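Local coordinates for gamma-glutamylcyclotransferase (PDB 3CRY), which catalyses the release of 5-oxoproline from gamma-glutamyl dipeptides, working as a homodimer that may contribute to glutathione homeostasis, at residues Phe17-Tyr22 and Val82-Asn87; Leu33-Ala38 and Asn92-Gln97; Phe41-Leu46 and Ala113-Lys118; Val107-Val112 and Glu119-Ser124. The protein carries 1 engineered substitution. All blocks are in the same frame, centred on the assembly; numbering follows the deposited sequence. Where two conformers were deposited one is given.

Contact 1: Phe17-Tyr22 and Val82-Asn87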
# COMPACT_ATOMS: atom_id res chain seq x y z
N PHE A 17 15.48 -10.80 2.11
CA PHE A 17 14.40 -9.94 2.59
C PHE A 17 13.33 -10.82 3.23
O PHE A 17 13.28 -12.02 3.00
CB PHE A 17 13.82 -9.06 1.47
CG PHE A 17 12.96 -9.80 0.48
CD1 PHE A 17 13.55 -10.51 -0.58
CD2 PHE A 17 11.57 -9.79 0.59
CE1 PHE A 17 12.77 -11.18 -1.51
CE2 PHE A 17 10.77 -10.46 -0.33
CZ PHE A 17 11.36 -11.16 -1.39
N LEU A 18 12.47 -10.20 4.03
CA LEU A 18 11.39 -10.94 4.71
C LEU A 18 10.06 -10.58 4.07
O LEU A 18 9.81 -9.41 3.76
CB LEU A 18 11.37 -10.58 6.20
CG LEU A 18 12.65 -10.88 6.99
CD1 LEU A 18 12.51 -10.41 8.39
CD2 LEU A 18 12.98 -12.38 6.95
N TYR A 19 9.21 -11.59 3.88
CA TYR A 19 7.93 -11.46 3.17
C TYR A 19 6.81 -11.95 4.10
O TYR A 19 6.86 -13.06 4.59
CB TYR A 19 7.97 -12.27 1.86
CG TYR A 19 6.59 -12.57 1.29
CD1 TYR A 19 5.67 -11.54 1.05
CD2 TYR A 19 6.21 -13.87 0.97
CE1 TYR A 19 4.38 -11.82 0.54
CE2 TYR A 19 4.94 -14.15 0.45
CZ TYR A 19 4.03 -13.13 0.25
OH TYR A 19 2.78 -13.40 -0.25
N PHE A 20 5.80 -11.10 4.33
CA PHE A 20 4.68 -11.45 5.21
C PHE A 20 3.49 -11.91 4.37
O PHE A 20 2.91 -11.12 3.59
CB PHE A 20 4.29 -10.23 6.09
CG PHE A 20 3.07 -10.45 6.97
CD1 PHE A 20 3.17 -11.22 8.14
CD2 PHE A 20 1.83 -9.86 6.65
CE1 PHE A 20 2.04 -11.43 8.97
CE2 PHE A 20 0.71 -10.04 7.49
CZ PHE A 20 0.82 -10.83 8.66
N ALA A 21 3.19 -13.21 4.48
CA ALA A 21 2.05 -13.82 3.78
C ALA A 21 0.84 -14.01 4.66
O ALA A 21 0.97 -14.48 5.78
CB ALA A 21 2.45 -15.17 3.19
N TYR A 22 -0.35 -13.66 4.15
CA TYR A 22 -1.59 -13.84 4.89
C TYR A 22 -2.71 -14.61 4.14
O TYR A 22 -3.80 -14.83 4.69
CB TYR A 22 -2.11 -12.46 5.35
CG TYR A 22 -2.32 -11.49 4.22
CD1 TYR A 22 -3.50 -11.52 3.44
CD2 TYR A 22 -1.34 -10.53 3.90
CE1 TYR A 22 -3.69 -10.65 2.38
CE2 TYR A 22 -1.54 -9.62 2.83
CZ TYR A 22 -2.71 -9.70 2.08
OH TYR A 22 -2.91 -8.83 1.04
N VAL A 82 2.43 -15.65 8.07
CA VAL A 82 3.73 -16.33 8.07
C VAL A 82 4.75 -15.40 7.43
O VAL A 82 4.50 -14.87 6.34
CB VAL A 82 3.71 -17.67 7.26
CG1 VAL A 82 5.16 -18.20 7.02
CG2 VAL A 82 2.85 -18.72 8.00
N VAL A 83 5.88 -15.23 8.11
CA VAL A 83 7.02 -14.50 7.56
C VAL A 83 7.94 -15.51 6.88
O VAL A 83 8.41 -16.49 7.52
CB VAL A 83 7.78 -13.67 8.64
CG1 VAL A 83 8.96 -12.98 8.02
CG2 VAL A 83 6.82 -12.63 9.30
N TRP A 84 8.20 -15.27 5.59
CA TRP A 84 9.12 -16.06 4.78
C TRP A 84 10.43 -15.31 4.53
O TRP A 84 10.41 -14.12 4.22
CB TRP A 84 8.50 -16.40 3.42
CG TRP A 84 7.25 -17.24 3.50
CD1 TRP A 84 5.96 -16.78 3.45
CD2 TRP A 84 7.17 -18.66 3.66
NE1 TRP A 84 5.08 -17.83 3.58
CE2 TRP A 84 5.79 -19.00 3.70
CE3 TRP A 84 8.13 -19.69 3.76
CZ2 TRP A 84 5.34 -20.34 3.85
CZ3 TRP A 84 7.68 -21.02 3.91
CH2 TRP A 84 6.29 -21.33 3.96
N LYS A 85 11.56 -16.01 4.63
CA LYS A 85 12.84 -15.42 4.24
C LYS A 85 13.14 -15.81 2.80
O LYS A 85 13.13 -17.00 2.44
CB LYS A 85 13.96 -15.94 5.16
CG LYS A 85 15.31 -15.27 4.94
CD LYS A 85 16.30 -15.87 5.93
CE LYS A 85 17.51 -14.98 6.14
NZ LYS A 85 18.55 -15.76 6.89
N MET A 86 13.41 -14.79 1.98
CA MET A 86 13.65 -15.00 0.55
C MET A 86 14.91 -14.26 0.09
O MET A 86 15.32 -13.27 0.73
CB MET A 86 12.43 -14.52 -0.23
CG MET A 86 11.21 -15.44 -0.04
SD MET A 86 9.71 -14.82 -0.82
CE MET A 86 10.13 -15.09 -2.53
N ASN A 87 15.53 -14.73 -0.99
CA ASN A 87 16.67 -14.00 -1.56
C ASN A 87 16.23 -12.75 -2.31
O ASN A 87 15.19 -12.75 -2.97
CB ASN A 87 17.52 -14.89 -2.46
CG ASN A 87 18.87 -14.26 -2.79
OD1 ASN A 87 18.97 -13.40 -3.66
ND2 ASN A 87 19.90 -14.67 -2.07

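Contact 2: Leu33-Ala38 and Asn92-Gln97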
# COMPACT_ATOMS: atom_id res chain seq x y z
N LEU A 33 5.63 -23.45 -5.20
CA LEU A 33 5.36 -23.62 -6.65
C LEU A 33 6.11 -22.63 -7.54
O LEU A 33 6.70 -23.02 -8.56
CB LEU A 33 3.86 -23.56 -6.98
CG LEU A 33 3.03 -24.80 -6.66
CD1 LEU A 33 1.56 -24.46 -6.87
CD2 LEU A 33 3.44 -26.02 -7.53
N ARG A 34 6.10 -21.35 -7.17
CA ARG A 34 6.85 -20.34 -7.92
C ARG A 34 8.06 -19.80 -7.14
O ARG A 34 9.00 -19.27 -7.74
CB ARG A 34 5.93 -19.21 -8.39
CG ARG A 34 5.22 -19.53 -9.71
CD ARG A 34 3.93 -18.75 -9.88
NE ARG A 34 2.82 -19.34 -9.13
CZ ARG A 34 1.98 -20.26 -9.62
NH1 ARG A 34 2.14 -20.72 -10.86
NH2 ARG A 34 1.00 -20.73 -8.87
N ASN A 35 8.04 -19.97 -5.82
CA ASN A 35 9.13 -19.49 -4.98
C ASN A 35 9.83 -20.61 -4.22
O ASN A 35 9.81 -20.64 -2.98
CB ASN A 35 8.63 -18.40 -4.00
CG ASN A 35 7.80 -17.36 -4.70
OD1 ASN A 35 8.33 -16.43 -5.35
ND2 ASN A 35 6.48 -17.51 -4.62
N PRO A 36 10.46 -21.56 -4.95
CA PRO A 36 10.95 -22.78 -4.28
C PRO A 36 12.02 -22.59 -3.20
O PRO A 36 12.17 -23.46 -2.35
CB PRO A 36 11.46 -23.66 -5.44
CG PRO A 36 11.36 -22.87 -6.66
CD PRO A 36 10.74 -21.54 -6.40
N SER A 37 12.73 -21.46 -3.20
CA SER A 37 13.78 -21.29 -2.18
C SER A 37 13.32 -20.49 -0.94
O SER A 37 14.11 -20.27 -0.02
CB SER A 37 15.06 -20.70 -2.78
OG SER A 37 14.85 -19.38 -3.23
N ALA A 38 12.06 -20.06 -0.92
CA ALA A 38 11.48 -19.42 0.28
C ALA A 38 11.67 -20.34 1.49
O ALA A 38 11.44 -21.55 1.41
CB ALA A 38 10.00 -19.12 0.07
N ASN A 92 11.66 -9.16 -7.89
CA ASN A 92 10.90 -8.93 -9.11
C ASN A 92 9.91 -10.05 -9.44
O ASN A 92 8.81 -9.78 -9.91
CB ASN A 92 11.85 -8.67 -10.28
CG ASN A 92 12.54 -7.32 -10.16
OD1 ASN A 92 12.04 -6.42 -9.47
ND2 ASN A 92 13.69 -7.17 -10.82
N SER A 93 10.31 -11.29 -9.18
CA SER A 93 9.44 -12.44 -9.43
C SER A 93 8.19 -12.42 -8.55
O SER A 93 7.08 -12.66 -9.03
CB SER A 93 10.22 -13.74 -9.23
OG SER A 93 9.37 -14.85 -9.42
N LEU A 94 8.37 -12.12 -7.26
CA LEU A 94 7.25 -12.09 -6.32
C LEU A 94 6.25 -11.00 -6.71
O LEU A 94 5.04 -11.23 -6.71
CB LEU A 94 7.78 -11.87 -4.89
CG LEU A 94 6.81 -12.10 -3.73
CD1 LEU A 94 6.15 -13.50 -3.77
CD2 LEU A 94 7.51 -11.84 -2.39
N ASP A 95 6.77 -9.83 -7.09
CA ASP A 95 5.94 -8.74 -7.61
C ASP A 95 5.11 -9.19 -8.81
O ASP A 95 3.90 -8.93 -8.87
CB ASP A 95 6.80 -7.52 -8.00
CG ASP A 95 7.41 -6.80 -6.80
OD1 ASP A 95 7.17 -7.17 -5.62
OD2 ASP A 95 8.17 -5.82 -7.06
N GLU A 96 5.75 -9.86 -9.77
CA GLU A 96 5.08 -10.35 -10.97
C GLU A 96 3.96 -11.32 -10.63
O GLU A 96 2.87 -11.29 -11.22
CB GLU A 96 6.10 -11.00 -11.91
CG GLU A 96 6.53 -10.08 -13.04
CD GLU A 96 5.53 -10.08 -14.18
OE1 GLU A 96 5.02 -11.17 -14.49
OE2 GLU A 96 5.25 -9.00 -14.76
N GLN A 97 4.21 -12.19 -9.65
CA GLN A 97 3.20 -13.15 -9.20
C GLN A 97 1.94 -12.49 -8.67
O GLN A 97 0.83 -13.04 -8.82
CB GLN A 97 3.80 -14.04 -8.12
CG GLN A 97 4.92 -14.94 -8.65
CD GLN A 97 5.68 -15.61 -7.55
OE1 GLN A 97 5.10 -16.03 -6.55
NE2 GLN A 97 7.00 -15.70 -7.70
O HOH W 1 10.78 -17.06 -8.47

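Contact 3: Phe41-Leu46 and Ala113-Lys118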
# COMPACT_ATOMS: atom_id res chain seq x y z
N PHE A 41 10.38 -18.45 8.29
CA PHE A 41 11.12 -17.61 9.24
C PHE A 41 10.41 -17.53 10.60
O PHE A 41 11.02 -17.85 11.62
CB PHE A 41 11.37 -16.23 8.65
CG PHE A 41 12.29 -15.35 9.46
CD1 PHE A 41 13.67 -15.51 9.39
CD2 PHE A 41 11.77 -14.31 10.24
CE1 PHE A 41 14.54 -14.68 10.13
CE2 PHE A 41 12.63 -13.47 10.98
CZ PHE A 41 14.01 -13.66 10.92
N CYS A 42 9.15 -17.11 10.61
CA CYS A 42 8.36 -17.12 11.86
C CYS A 42 6.89 -16.81 11.59
O CYS A 42 6.54 -16.38 10.49
CB CYS A 42 8.91 -16.09 12.84
SG CYS A 42 8.69 -14.37 12.37
N VAL A 43 6.06 -17.06 12.60
CA VAL A 43 4.67 -16.63 12.63
C VAL A 43 4.65 -15.22 13.23
O VAL A 43 5.42 -14.92 14.14
CB VAL A 43 3.83 -17.56 13.53
CG1 VAL A 43 2.39 -17.06 13.66
CG2 VAL A 43 3.83 -18.98 12.93
N ALA A 44 3.79 -14.36 12.70
CA ALA A 44 3.73 -12.98 13.20
C ALA A 44 2.35 -12.35 13.07
O ALA A 44 1.53 -12.78 12.24
CB ALA A 44 4.80 -12.11 12.51
N ARG A 45 2.12 -11.30 13.88
CA ARG A 45 0.84 -10.60 13.92
C ARG A 45 0.98 -9.18 13.37
O ARG A 45 1.87 -8.42 13.78
CB ARG A 45 0.31 -10.55 15.37
CG ARG A 45 -0.91 -9.64 15.56
CD ARG A 45 -1.69 -9.85 16.86
NE ARG A 45 -0.88 -9.86 18.07
CZ ARG A 45 -1.35 -10.20 19.28
NH1 ARG A 45 -2.63 -10.56 19.44
NH2 ARG A 45 -0.55 -10.19 20.34
N LEU A 46 0.09 -8.83 12.42
CA LEU A 46 -0.01 -7.46 11.95
C LEU A 46 -1.14 -6.76 12.71
O LEU A 46 -2.32 -7.11 12.57
CB LEU A 46 -0.18 -7.42 10.42
CG LEU A 46 -0.35 -6.03 9.78
CD1 LEU A 46 0.86 -5.14 9.98
CD2 LEU A 46 -0.68 -6.19 8.29
N ALA A 113 4.68 -8.28 14.63
CA ALA A 113 5.17 -8.69 15.95
C ALA A 113 5.17 -10.21 16.05
O ALA A 113 4.16 -10.85 15.75
CB ALA A 113 4.30 -8.07 17.05
N THR A 114 6.29 -10.78 16.47
CA THR A 114 6.39 -12.21 16.69
C THR A 114 5.65 -12.56 18.00
O THR A 114 5.25 -11.66 18.75
CB THR A 114 7.85 -12.67 16.78
OG1 THR A 114 8.43 -12.14 17.98
CG2 THR A 114 8.66 -12.16 15.61
N GLN A 115 5.49 -13.85 18.26
CA GLN A 115 4.85 -14.29 19.50
C GLN A 115 5.75 -14.05 20.74
O GLN A 115 5.34 -14.31 21.87
CB GLN A 115 4.38 -15.75 19.40
CG GLN A 115 3.21 -15.92 18.42
CD GLN A 115 2.75 -17.36 18.20
OE1 GLN A 115 1.62 -17.72 18.54
NE2 GLN A 115 3.62 -18.18 17.62
N GLU A 116 6.95 -13.52 20.53
CA GLU A 116 7.79 -13.07 21.65
C GLU A 116 7.84 -11.53 21.72
O GLU A 116 8.63 -10.94 22.48
CB GLU A 116 9.20 -13.68 21.59
CG GLU A 116 10.15 -13.10 20.54
CD GLU A 116 10.10 -13.83 19.20
OE1 GLU A 116 10.85 -13.43 18.28
OE2 GLU A 116 9.32 -14.79 19.06
N GLY A 117 6.98 -10.89 20.92
CA GLY A 117 6.86 -9.44 20.91
C GLY A 117 8.02 -8.69 20.27
O GLY A 117 8.22 -7.50 20.56
N LYS A 118 8.78 -9.38 19.43
CA LYS A 118 9.84 -8.74 18.64
C LYS A 118 9.23 -8.19 17.34
O LYS A 118 8.47 -8.89 16.66
CB LYS A 118 10.95 -9.75 18.33
CG LYS A 118 12.12 -9.24 17.46
CD LYS A 118 12.87 -10.44 16.81
CE LYS A 118 13.99 -10.02 15.86
NZ LYS A 118 14.36 -11.14 14.88
O HOH W 2 6.43 -15.73 16.39

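Contact 4: Val107-Val112 and Glu119-Ser124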
# COMPACT_ATOMS: atom_id res chain seq x y z
N VAL A 107 2.81 -3.12 -3.69
CA VAL A 107 3.82 -3.49 -2.69
C VAL A 107 3.72 -2.58 -1.47
O VAL A 107 3.67 -1.36 -1.62
CB VAL A 107 5.28 -3.38 -3.26
CG1 VAL A 107 6.30 -3.65 -2.16
CG2 VAL A 107 5.48 -4.29 -4.45
N ILE A 108 3.67 -3.18 -0.29
CA ILE A 108 3.70 -2.42 0.98
C ILE A 108 4.89 -2.83 1.86
O ILE A 108 5.52 -3.88 1.65
CB ILE A 108 2.40 -2.59 1.80
CG1 ILE A 108 2.18 -4.05 2.23
CG2 ILE A 108 1.19 -2.01 1.03
CD1 ILE A 108 0.90 -4.24 3.07
N GLU A 109 5.19 -2.01 2.87
CA GLU A 109 6.10 -2.40 3.94
C GLU A 109 5.26 -2.40 5.20
O GLU A 109 4.46 -1.49 5.41
CB GLU A 109 7.25 -1.38 4.10
CG GLU A 109 8.29 -1.76 5.16
CD GLU A 109 9.33 -0.66 5.33
OE1 GLU A 109 10.16 -0.50 4.42
OE2 GLU A 109 9.26 0.05 6.35
N VAL A 110 5.38 -3.46 5.99
CA VAL A 110 4.67 -3.52 7.27
C VAL A 110 5.59 -3.93 8.40
O VAL A 110 6.62 -4.55 8.17
CB VAL A 110 3.45 -4.49 7.24
CG1 VAL A 110 2.34 -3.94 6.36
CG2 VAL A 110 3.89 -5.88 6.80
N LYS A 111 5.22 -3.56 9.63
CA LYS A 111 5.96 -3.99 10.80
C LYS A 111 5.04 -4.95 11.57
O LYS A 111 3.90 -4.61 11.88
CB LYS A 111 6.37 -2.78 11.62
CG LYS A 111 7.53 -2.04 10.97
CD LYS A 111 7.75 -0.65 11.54
CE LYS A 111 8.99 -0.02 10.92
NZ LYS A 111 9.35 1.30 11.56
N VAL A 112 5.54 -6.15 11.80
CA VAL A 112 4.75 -7.20 12.45
C VAL A 112 5.44 -7.65 13.74
O VAL A 112 6.63 -7.39 13.95
CB VAL A 112 4.50 -8.41 11.49
CG1 VAL A 112 3.69 -7.95 10.24
CG2 VAL A 112 5.82 -9.07 11.08
N GLU A 119 9.57 -6.94 17.01
CA GLU A 119 9.11 -6.31 15.78
C GLU A 119 10.00 -6.69 14.59
O GLU A 119 11.23 -6.69 14.69
CB GLU A 119 9.01 -4.79 15.93
CG GLU A 119 8.32 -4.09 14.76
CD GLU A 119 7.87 -2.69 15.12
OE1 GLU A 119 8.66 -1.75 14.93
OE2 GLU A 119 6.71 -2.55 15.58
N ILE A 120 9.35 -6.98 13.46
CA ILE A 120 10.02 -7.38 12.22
C ILE A 120 9.51 -6.52 11.08
O ILE A 120 8.31 -6.32 10.95
CB ILE A 120 9.63 -8.83 11.80
CG1 ILE A 120 9.62 -9.80 12.97
CG2 ILE A 120 10.54 -9.32 10.66
CD1 ILE A 120 9.62 -11.23 12.52
N THR A 121 10.42 -6.02 10.24
CA THR A 121 10.01 -5.26 9.03
C THR A 121 9.89 -6.17 7.81
O THR A 121 10.87 -6.84 7.43
CB THR A 121 10.96 -4.08 8.75
OG1 THR A 121 11.02 -3.24 9.92
CG2 THR A 121 10.49 -3.25 7.55
N CYS A 122 8.71 -6.18 7.17
CA CYS A 122 8.44 -7.10 6.06
C CYS A 122 7.89 -6.45 4.80
O CYS A 122 7.18 -5.45 4.87
CB CYS A 122 7.39 -8.14 6.49
SG CYS A 122 7.89 -9.22 7.83
N ARG A 123 8.20 -7.04 3.65
CA ARG A 123 7.48 -6.75 2.40
C ARG A 123 6.15 -7.52 2.42
O ARG A 123 6.08 -8.66 2.89
CB ARG A 123 8.33 -7.19 1.21
CG ARG A 123 7.83 -6.77 -0.20
CD ARG A 123 8.77 -7.34 -1.27
NE ARG A 123 8.59 -6.75 -2.60
CZ ARG A 123 9.13 -5.58 -2.99
NH1 ARG A 123 9.86 -4.86 -2.15
NH2 ARG A 123 8.92 -5.13 -4.23
N SER A 124 5.08 -6.88 1.94
CA SER A 124 3.81 -7.56 1.71
C SER A 124 3.10 -6.88 0.54
O SER A 124 3.73 -6.11 -0.21
CB SER A 124 2.94 -7.56 3.00
OG SER A 124 1.95 -8.60 2.93

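Contact 1: Phe17-Tyr22 and Val82-Asn87
Phe17 carries its CG between the backbone N and the carbonyl carbon (chi1 73°), while Met86 opposite sets CG anti to its carbonyl carbon (chi1 -70°), and the two side chains run side by side in the same direction. They lie on one face of the antiparallel beta ladder formed by strands 16-21 and 77-87. Phe17 CE1 packs 3.6 Å from Met86 CB, and the same CE1 brings the ring edge to 3.2 Å from Asn87 O, nearly in the ring plane. Met86 SD makes Met-aromatic contacts with two rings, lying obliquely 5.0 Å from the centroid of Phe17 and 5.1 Å from that of Tyr19. Tyr19 and Trp84 follow on this face. The Tyr19 ring and the five-membered ring of Trp84 are 25° apart but slid so far past each other that they hardly overlap, and the touch is Tyr19 CD2 to Trp84 CD1 at 3.8 Å. On the other face the two methyls of Val83 divide the work: CG1 is 3.9 Å from Leu18 CB, and CG2 meets the ring edge of Phe20 at CD1.

Six backbone bonds, two in each of the pairs Phe17-Met86, Tyr19-Trp84 and Ala21-Val82, hold the strands. Residues Tyr19 to Tyr22 belong to the inferred substrate-binding segment, and the side chain of Tyr19 lies about 4 Å from that of the engineered Gln98 at the active site. Asn25 ties the aromatic pair together, bonding Tyr19 OH through ND2 and Trp84 NE1 through its backbone O. At the indole edge Ala21 CB sits in the ring plane, 3.8 Å from Trp84 NE1.

Contact 2: Leu33-Ala38 and Asn92-Gln97
Asn35 and Gln97 reach toward each other tip to tip and join in a doubly hydrogen-bonded pair of side-chain amides, linking the type I beta turn Asn35-Ala38, which follows helix 28-34, to helix 91-97. The amide planes are 29° apart, and the two bonds differ in how they meet the carbonyls. Asn35 ND2 donates a hydrogen bond to Gln97 OE1 at 2.8 Å, in the carbonyl plane and on a lone pair. Gln97 NE2 returns a bond to Asn35 OD1, also 2.8 Å, but comes in tilted 33° from that carbonyl plane.

Both amide nitrogens have a second acceptor. Gln97 NE2 donates to Ser93 OG one helical turn earlier, 3.0 Å away and in the Gln97 amide plane, which helps fix the rotation of the group; Asn35 ND2 also bonds Ile31 O. A water links Ser93 OG to Arg34 O, lying 2.9 Å from that carbonyl oxygen. Arg34 and Gln97 slide past each other in opposite directions, with Arg34 CB 3.7 Å from Gln97 CD. An alanine in place of Gln97 would probably leave Asn35 OD1 without this donor and ND2 without one of its two acceptors, holding the Asn35 amide less firmly.

Leu94 packs on Tyr19 and Met86, and its side chain is about 5 Å from that of the engineered Gln98. Toward the amides Leu94 presents one methyl, CD1, at 4.0 Å from Asn35 OD1.

Contact 3: Phe41-Leu46 and Ala113-Lys118
Arg45 and Ala113 form a hydrogen-bonded antiparallel beta pair: Arg45 N donates to Ala113 O at 2.8 Å and Ala113 N to Arg45 O at 2.9 Å, joining strands 39-46 and 106-114. The side chain of Arg45 is engaged as well, its NH1 forming a salt bridge with Glu78. Beyond this pair a water takes over the link between the two segments. It donates to Val43 O at 2.6 Å and accepts from Gln115 N.

Thr114 then shapes the turn. With OG1 between the backbone N and the carbonyl carbon (chi1 68°), the hydroxyl oxygen accepts from Glu116 N, closing an ST turn, and from Lys118 N at 3.1 Å. The backbone bond from Gly117 N to Thr114 O completes a type I beta turn, and Gly117 takes a positive phi at its end. An alanine at Thr114 would probably leave Glu116 N and Lys118 N without this acceptor, loosen the turn, and open a gap beside Cys42 SG.

Packing fills in around these bonds. Ala44 CB lies against the Ala113 carbonyl, 3.5 Å from its O. At the far end Phe41 and Cys42 both face Val83 in a classic beta bulge. The extended Gln115 chain brings NE2 to 4.1 Å from Val43 CB, and the Thr114 methyl CG2 touches Cys42 SG at 3.9 Å.

Contact 4: Val107-Val112 and Glu119-Ser124
Val112 and Cys122 meet in the apolar centre of this hairpin, where strands 106-114 and 119-126 run antiparallel. Val112 CG2 lies between its backbone N and carbonyl carbon (chi1 -61° places CG1 beside the N) and touches Cys122 SG and Ile120 CB, each at 3.9 Å. Val110 extends the row with CG2 4.2 Å from Cys122 CB, and Ile108 ends it with CG1 3.7 Å from Ser124 CB.

Two backbone bonds each join Ile108 to Ser124, Val110 to Cys122 and Val112 to Ile120. In the first pair each donor stands above the plane of the carbonyl it meets.

The opposite face is more polar. Thr121 shares its two branches: CG2 packs on Glu109 CG at 3.6 Å, and OG1 lies beside the extended chain of Lys111. Lys111 NZ and Glu119 OE1 are 4.6 Å apart, beyond a salt bridge, and NZ makes a weak hydrogen bond to Asn92 OD1 of the second subunit. At the end of the ladder Val107 CG1 sits over the centre of the Arg123 guanidinium, 3.5 Å from CZ.

That guanidinium makes salt bridges with Asp95 of helix 91-97 and Glu109 of the second subunit. Val107 to Glu109 pair antiparallel with a strand of that subunit, continuing the sheet through the dimer interface. Strand 39-46 packs on Val110 and Val112; the backbones of Leu18 and Phe20 in strand 16-21 bond that of Arg123, and Phe20 O takes Ser124 OG.

Contacts 1, 3 and 4 share a sheet of five strands, antiparallel between neighbours in the order 16-21, 77-87, 39-46, 106-114, 119-126, their centres 9 to 12 Å apart. Val83 bonds to Phe41 and Cys42 between contacts 1 and 3, and backbone bonds of Leu18 and Phe20 with Arg123 join the outer strands. Contact 2, centred 22 Å from contact 3, lies against contact 1 through Met86 and Leu94 and reaches contact 4 by the Asp95-Arg123 salt bridge. Along the chain the segments of contacts 1, 2 and 3 alternate, as do those of contacts 3 and 4, while contact 4 follows contacts 1 and 2. The sheet thus links the inferred substrate-binding segment to the dimer interface.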